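Local coordinates for protein L-lysine 6-oxidase (Marinomonas mediterranea, PDB 3WEU) that oxidises the epsilon-amino group of L-lysine with a cysteine tryptophylquinone cofactor, releasing the hydrogen peroxide that makes it antibacterial, at residues 585-590 against 609-614; 630-635 against 645-650. All blocks are in the same frame, centred on the assembly; numbering follows the deposited sequence.

Contact 1. Residues 585-590 against 609-614; sequences SPWDVL and QINYAR. With EDO (1,2-ethanediol), chain J.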
loop_
_atom_site.group_PDB
_atom_site.type_symbol
_atom_site.label_atom_id
_atom_site.label_comp_id
_atom_site.label_asym_id
_atom_site.label_seq_id
_atom_site.Cartn_x
_atom_site.Cartn_y
_atom_site.Cartn_z
ATOM N N SER A 585 20.463 -4.190 -20.730
ATOM C CA SER A 585 19.796 -3.440 -19.687
ATOM C C SER A 585 20.893 -2.573 -19.060
ATOM O O SER A 585 21.512 -2.935 -18.076
ATOM C CB SER A 585 19.157 -4.350 -18.664
ATOM O OG SER A 585 18.357 -3.548 -17.843
ATOM N N PRO A 586 21.246 -1.483 -19.751
ATOM C CA PRO A 586 22.384 -0.669 -19.352
ATOM C C PRO A 586 22.204 -0.070 -17.987
ATOM O O PRO A 586 21.051 0.075 -17.497
ATOM C CB PRO A 586 22.402 0.459 -20.411
ATOM C CG PRO A 586 21.737 -0.135 -21.556
ATOM C CD PRO A 586 20.632 -0.986 -20.995
ATOM N N TRP A 587 23.301 0.272 -17.355
ATOM C CA TRP A 587 23.272 0.836 -16.007
ATOM C C TRP A 587 24.056 2.090 -15.856
ATOM O O TRP A 587 23.524 3.079 -15.307
ATOM C CB TRP A 587 23.684 -0.227 -15.003
ATOM C CG TRP A 587 23.294 0.046 -13.602
ATOM C CD1 TRP A 587 24.112 0.124 -12.501
ATOM C CD2 TRP A 587 21.961 0.222 -13.125
ATOM N NE1 TRP A 587 23.354 0.352 -11.400
ATOM C CE2 TRP A 587 22.036 0.415 -11.748
ATOM C CE3 TRP A 587 20.741 0.277 -13.738
ATOM C CZ2 TRP A 587 20.918 0.634 -10.969
ATOM C CZ3 TRP A 587 19.603 0.524 -12.953
ATOM C CH2 TRP A 587 19.723 0.702 -11.594
ATOM N N ASP A 588 25.330 2.075 -16.280
ATOM C CA ASP A 588 26.199 3.236 -16.157
ATOM C C ASP A 588 26.537 3.683 -17.570
ATOM O O ASP A 588 27.215 2.964 -18.290
ATOM C CB ASP A 588 27.435 2.870 -15.386
ATOM C CG ASP A 588 27.106 2.126 -14.112
ATOM O OD1 ASP A 588 27.070 0.884 -14.106
ATOM O OD2 ASP A 588 26.797 2.807 -13.128
ATOM N N VAL A 589 25.993 4.831 -17.958
ATOM C CA VAL A 589 26.034 5.312 -19.351
ATOM C C VAL A 589 26.400 6.767 -19.420
ATOM O O VAL A 589 26.276 7.502 -18.410
ATOM C CB VAL A 589 24.690 5.093 -20.063
ATOM C CG1 VAL A 589 24.363 3.627 -20.175
ATOM C CG2 VAL A 589 23.566 5.875 -19.427
ATOM N N LEU A 590 26.844 7.205 -20.608
ATOM C CA LEU A 590 27.296 8.594 -20.812
ATOM C C LEU A 590 26.168 9.432 -21.350
ATOM O O LEU A 590 25.423 8.987 -22.268
ATOM C CB LEU A 590 28.489 8.612 -21.791
ATOM C CG LEU A 590 29.730 7.801 -21.402
ATOM C CD1 LEU A 590 30.793 8.023 -22.482
ATOM C CD2 LEU A 590 30.230 8.331 -20.061
ATOM N N GLN A 609 29.077 10.153 -16.833
ATOM C CA GLN A 609 28.498 8.861 -16.623
ATOM C C GLN A 609 27.426 8.936 -15.578
ATOM O O GLN A 609 27.671 9.436 -14.516
ATOM C CB GLN A 609 29.527 7.820 -16.216
ATOM C CG GLN A 609 28.980 6.402 -16.323
ATOM C CD GLN A 609 29.881 5.409 -15.630
ATOM O OE1 GLN A 609 30.027 5.444 -14.389
ATOM N NE2 GLN A 609 30.579 4.592 -16.425
ATOM N N ILE A 610 26.250 8.464 -15.858
ATOM C CA ILE A 610 25.157 8.559 -14.903
ATOM C C ILE A 610 24.319 7.332 -14.998
ATOM O O ILE A 610 24.484 6.506 -15.859
ATOM C CB ILE A 610 24.238 9.799 -15.168
ATOM C CG1 ILE A 610 23.315 9.658 -16.344
ATOM C CG2 ILE A 610 25.035 11.062 -15.223
ATOM C CD1 ILE A 610 23.889 9.267 -17.631
ATOM N N ASN A 611 23.383 7.200 -14.079
ATOM C CA ASN A 611 22.528 6.013 -14.102
ATOM C C ASN A 611 21.523 6.013 -15.264
ATOM O O ASN A 611 20.713 6.971 -15.497
ATOM C CB ASN A 611 21.802 5.831 -12.776
ATOM C CG ASN A 611 20.891 4.590 -12.796
ATOM O OD1 ASN A 611 19.674 4.660 -12.965
ATOM N ND2 ASN A 611 21.498 3.444 -12.593
ATOM N N TYR A 612 21.553 4.919 -16.003
ATOM C CA TYR A 612 20.713 4.777 -17.189
ATOM C C TYR A 612 19.194 4.953 -16.897
ATOM O O TYR A 612 18.437 5.470 -17.711
ATOM C CB TYR A 612 20.935 3.383 -17.797
ATOM C CG TYR A 612 20.014 3.009 -18.938
ATOM C CD1 TYR A 612 20.204 3.546 -20.212
ATOM C CD2 TYR A 612 18.956 2.146 -18.757
ATOM C CE1 TYR A 612 19.390 3.229 -21.261
ATOM C CE2 TYR A 612 18.153 1.812 -19.798
ATOM C CZ TYR A 612 18.359 2.382 -21.047
ATOM O OH TYR A 612 17.537 2.097 -22.073
ATOM N N ALA A 613 18.753 4.372 -15.787
ATOM C CA ALA A 613 17.328 4.384 -15.453
ATOM C C ALA A 613 16.947 5.507 -14.507
ATOM O O ALA A 613 15.902 5.407 -13.902
ATOM C CB ALA A 613 16.955 3.057 -14.819
ATOM N N ARG A 614 17.723 6.559 -14.401
ATOM C CA ARG A 614 17.484 7.593 -13.397
ATOM C C ARG A 614 16.062 8.129 -13.658
ATOM O O ARG A 614 15.678 8.429 -14.775
ATOM C CB ARG A 614 18.523 8.643 -13.477
ATOM C CG ARG A 614 18.599 9.404 -14.821
ATOM C CD ARG A 614 19.905 10.114 -15.029
ATOM N NE ARG A 614 19.902 10.773 -16.316
ATOM C CZ ARG A 614 20.048 10.153 -17.490
ATOM N NH1 ARG A 614 20.200 8.822 -17.572
ATOM N NH2 ARG A 614 20.015 10.896 -18.626
HETATM C C1 EDO J . 22.783 3.142 -8.280
HETATM O O1 EDO J . 22.369 3.219 -9.642
HETATM C C2 EDO J . 24.125 2.401 -8.297
HETATM O O2 EDO J . 23.910 0.975 -8.379
HETATM O O HOH W 1 29.784 4.012 -19.155
HETATM O O HOH W 2 24.377 3.689 -11.876
#
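Asn-611 sets its amide against the indole of Trp-587. Its CB lies 4.1 Å from Trp-587 O. CG, anti to the backbone N (chi1 180°), is 3.9 Å from Trp-587 O. OD1 comes within 4.1 Å of Trp-587 CZ3 and takes a weak bond from Ala-613 N inside the type I turn 611-614. ND2 sits 3.0 Å above the indole plane, over its centre, with amide and ring planes 87° apart. ND2 also approaches O1 of an ethanediol, probably from the crystallisation liquor, to 3.1 Å. Water 2 accepts from ND2 and donates to Asp-588 OD2, while Asp-588 OD1 meets Tyr-579 OH. Val-589 N donates nearly straight to Ile-610 O at 3.1 Å in a hydrogen-bonded antiparallel pair, and Tyr-612 N to Trp-587 O. Pro-586 CB lies over one face of the Tyr-612 ring, 3.9 Å from its centroid, a CH-pi contact. Ser-585 OG bonds to the carbonyl of Cys-516, placing the loop leading into the sheet beside the quinone cross-link. ND2's height and the near-perpendicular planes are consistent with an N-H turned toward the pi cloud, while Trp-587 NE1 donates at the ring edge to diol O2 (3.1 Å, N-H...O 163°) and weakly to Tyr-577 OH, itself bonded to the diol.

Contact 2. Residues 630-635 against 645-650; sequences AFIRDR and FTETER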
loop_
_atom_site.group_PDB
_atom_site.type_symbol
_atom_site.label_atom_id
_atom_site.label_comp_id
_atom_site.label_asym_id
_atom_site.label_seq_id
_atom_site.Cartn_x
_atom_site.Cartn_y
_atom_site.Cartn_z
ATOM N N ALA A 630 16.704 5.788 -22.919
ATOM C CA ALA A 630 17.574 6.080 -24.022
ATOM C C ALA A 630 17.982 4.825 -24.780
ATOM O O ALA A 630 18.022 3.712 -24.229
ATOM C CB ALA A 630 18.834 6.721 -23.499
ATOM N N PHE A 631 18.400 5.040 -26.010
ATOM C CA PHE A 631 19.136 4.037 -26.755
ATOM C C PHE A 631 20.587 4.436 -26.727
ATOM O O PHE A 631 20.960 5.585 -27.108
ATOM C CB PHE A 631 18.672 4.003 -28.201
ATOM C CG PHE A 631 17.358 3.316 -28.368
ATOM C CD1 PHE A 631 16.179 3.956 -28.004
ATOM C CD2 PHE A 631 17.304 1.971 -28.725
ATOM C CE1 PHE A 631 14.958 3.284 -28.068
ATOM C CE2 PHE A 631 16.083 1.290 -28.809
ATOM C CZ PHE A 631 14.904 1.968 -28.491
ATOM N N ILE A 632 21.400 3.504 -26.308
ATOM C CA ILE A 632 22.864 3.717 -26.219
ATOM C C ILE A 632 23.443 3.369 -27.577
ATOM O O ILE A 632 23.288 2.262 -28.057
ATOM C CB ILE A 632 23.512 2.848 -25.119
ATOM C CG1 ILE A 632 22.728 2.940 -23.827
ATOM C CG2 ILE A 632 24.974 3.218 -24.913
ATOM C CD1 ILE A 632 22.474 4.354 -23.283
ATOM N N ARG A 633 24.115 4.339 -28.200
ATOM C CA ARG A 633 24.597 4.164 -29.532
ATOM C C ARG A 633 25.901 4.904 -29.850
ATOM O O ARG A 633 26.252 5.896 -29.172
ATOM C CB ARG A 633 23.479 4.533 -30.461
ATOM C CG ARG A 633 23.674 5.618 -31.432
ATOM C CD ARG A 633 22.443 5.838 -32.280
ATOM N NE ARG A 633 22.621 5.362 -33.594
ATOM C CZ ARG A 633 21.690 5.477 -34.542
ATOM N NH1 ARG A 633 20.499 6.017 -34.275
ATOM N NH2 ARG A 633 21.940 5.092 -35.754
ATOM N N ASP A 634 26.632 4.358 -30.829
ATOM C CA ASP A 634 27.906 4.857 -31.180
ATOM C C ASP A 634 27.740 6.141 -32.024
ATOM O O ASP A 634 27.251 6.088 -33.170
ATOM C CB ASP A 634 28.734 3.807 -31.907
ATOM C CG ASP A 634 30.125 4.262 -32.244
ATOM O OD1 ASP A 634 30.560 5.344 -31.844
ATOM O OD2 ASP A 634 30.802 3.498 -33.010
ATOM N N ARG A 635 28.114 7.256 -31.428
ATOM C CA ARG A 635 28.062 8.579 -32.054
ATOM C C ARG A 635 29.187 8.795 -33.091
ATOM O O ARG A 635 29.179 9.785 -33.847
ATOM C CB ARG A 635 28.187 9.612 -30.954
ATOM C CG ARG A 635 26.977 9.693 -30.050
ATOM C CD ARG A 635 25.883 10.526 -30.718
ATOM N NE ARG A 635 25.102 11.183 -29.706
ATOM C CZ ARG A 635 24.956 12.481 -29.527
ATOM N NH1 ARG A 635 25.488 13.383 -30.331
ATOM N NH2 ARG A 635 24.216 12.879 -28.526
ATOM N N PHE A 645 30.054 5.789 -27.325
ATOM C CA PHE A 645 28.668 5.473 -27.100
ATOM C C PHE A 645 28.072 6.380 -26.039
ATOM O O PHE A 645 28.630 6.540 -24.923
ATOM C CB PHE A 645 28.523 4.047 -26.566
ATOM C CG PHE A 645 28.646 2.964 -27.580
ATOM C CD1 PHE A 645 29.864 2.490 -28.002
ATOM C CD2 PHE A 645 27.507 2.421 -28.132
ATOM C CE1 PHE A 645 29.936 1.455 -28.951
ATOM C CE2 PHE A 645 27.569 1.391 -29.046
ATOM C CZ PHE A 645 28.781 0.887 -29.424
ATOM N N THR A 646 26.952 6.967 -26.340
ATOM C CA THR A 646 26.220 7.720 -25.391
ATOM C C THR A 646 24.739 7.409 -25.484
ATOM O O THR A 646 24.227 6.805 -26.461
ATOM C CB THR A 646 26.311 9.283 -25.614
ATOM O OG1 THR A 646 25.569 9.648 -26.765
ATOM C CG2 THR A 646 27.731 9.763 -25.834
ATOM N N GLU A 647 24.005 7.899 -24.477
ATOM C CA GLU A 647 22.547 7.953 -24.557
ATOM C C GLU A 647 22.162 8.778 -25.784
ATOM O O GLU A 647 22.792 9.806 -26.093
ATOM C CB GLU A 647 21.951 8.743 -23.356
ATOM C CG GLU A 647 21.909 7.917 -22.085
ATOM C CD GLU A 647 21.116 8.538 -20.978
ATOM O OE1 GLU A 647 21.100 9.770 -20.910
ATOM O OE2 GLU A 647 20.513 7.771 -20.223
ATOM N N THR A 648 21.100 8.353 -26.441
ATOM C CA THR A 648 20.415 9.135 -27.488
ATOM C C THR A 648 18.895 8.904 -27.253
ATOM O O THR A 648 18.493 7.810 -26.771
ATOM C CB THR A 648 20.804 8.637 -28.924
ATOM O OG1 THR A 648 20.441 7.259 -29.114
ATOM C CG2 THR A 648 22.339 8.774 -29.191
ATOM N N GLU A 649 18.083 9.882 -27.651
ATOM C CA GLU A 649 16.644 9.730 -27.753
ATOM C C GLU A 649 15.930 9.435 -26.412
ATOM O O GLU A 649 14.783 8.942 -26.388
ATOM C CB GLU A 649 16.268 8.692 -28.797
ATOM C CG GLU A 649 16.758 9.023 -30.197
ATOM C CD GLU A 649 16.181 8.079 -31.233
ATOM O OE1 GLU A 649 14.944 8.177 -31.486
ATOM O OE2 GLU A 649 16.960 7.234 -31.781
ATOM N N ARG A 650 16.529 9.872 -25.309
ATOM C CA ARG A 650 15.836 9.758 -23.992
ATOM C C ARG A 650 14.708 10.766 -23.987
ATOM O O ARG A 650 14.882 11.855 -24.498
ATOM C CB ARG A 650 16.801 10.073 -22.834
ATOM C CG ARG A 650 16.328 9.459 -21.521
ATOM C CD ARG A 650 17.182 9.796 -20.324
ATOM N NE ARG A 650 17.108 8.746 -19.305
ATOM C CZ ARG A 650 16.586 8.856 -18.074
ATOM N NH1 ARG A 650 16.129 9.991 -17.584
ATOM N NH2 ARG A 650 16.561 7.792 -17.313
HETATM O O HOH W 3 18.168 6.378 -20.363
HETATM O O HOH W 4 19.580 7.259 -31.804
#
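Thr-648 turns OG1 between its backbone N and carbonyl carbon (chi1 60°), which brings the hydroxyl to Phe-631 O; Phe-645, with CG anti to its carbonyl carbon, starts its ring toward Asp-634. The hydroxyl donates to Phe-631 O at 2.7 Å, and Thr-648 N donates to the same oxygen at 2.9 Å through a bent bond, its N-H...O angle only 132°. The two donors arrive from opposite faces of the carbonyl plane, so one oxygen is gripped twice by one residue. Thr-648 OG1 also accepts from water 4, which donates to Glu-649 OE2 and accepts from Arg-633 NH1 in the guanidinium plane. The water thus links two opposite charges too far apart for a salt bridge; Val-47 O and Phe-49 N are further partners of that arginine and that glutamate. Strands 631-634 and 645-648 form an antiparallel beta hairpin, with hydrogen-bonded pairs at Phe-631/Thr-648 and Arg-633/Thr-646 and an angle of 139° between the strand directions. On the face carrying Ile-632, Asp-634, Phe-645 and Glu-647, Asp-634 CB stands over the centre of the Phe-645 ring, 3.9 Å from the centroid. Asp-634 OD1, in turn, accepts from the backbone N of Phe-644 and Asn-636. Ile-632 CG2 approaches Phe-645 CB, the two side chains crossing at about a right angle, while Ile-632 CD1 packs 3.8 Å from Glu-647 CG. That methylene also meets Ala-630 CB, at 3.6 Å, and beyond it the Glu-647 chain extends to a buried carboxylate. There OE1 forms a salt bridge with Arg-614, and OE2 accepts from water 3, which itself accepts from Ala-630 N and Arg-650 NE; Arg-650 NH2 donates to the carbonyl of Arg-614.

How the contacts relate
From the N terminus, the chain first closes contact 1, where 609-614 returns to 585-590 after 18 residues that include helix 596-602. Helix 619-625 then leads to contact 2, a hairpin closed by 645-650 across a nine-residue connection without helix or strand. The loops run in series, neither nested nor crossed, and pack together, with centres 11 Å apart. Tyr-612 OH probably bonds to Ala-630 O at 2.7 Å, and Arg-614 O to Arg-650 NH2 at 2.8 Å. A backbone bond between Leu-590 and Glu-647 also joins them, and Val-589 touches Ile-632, tying the two small sheets together.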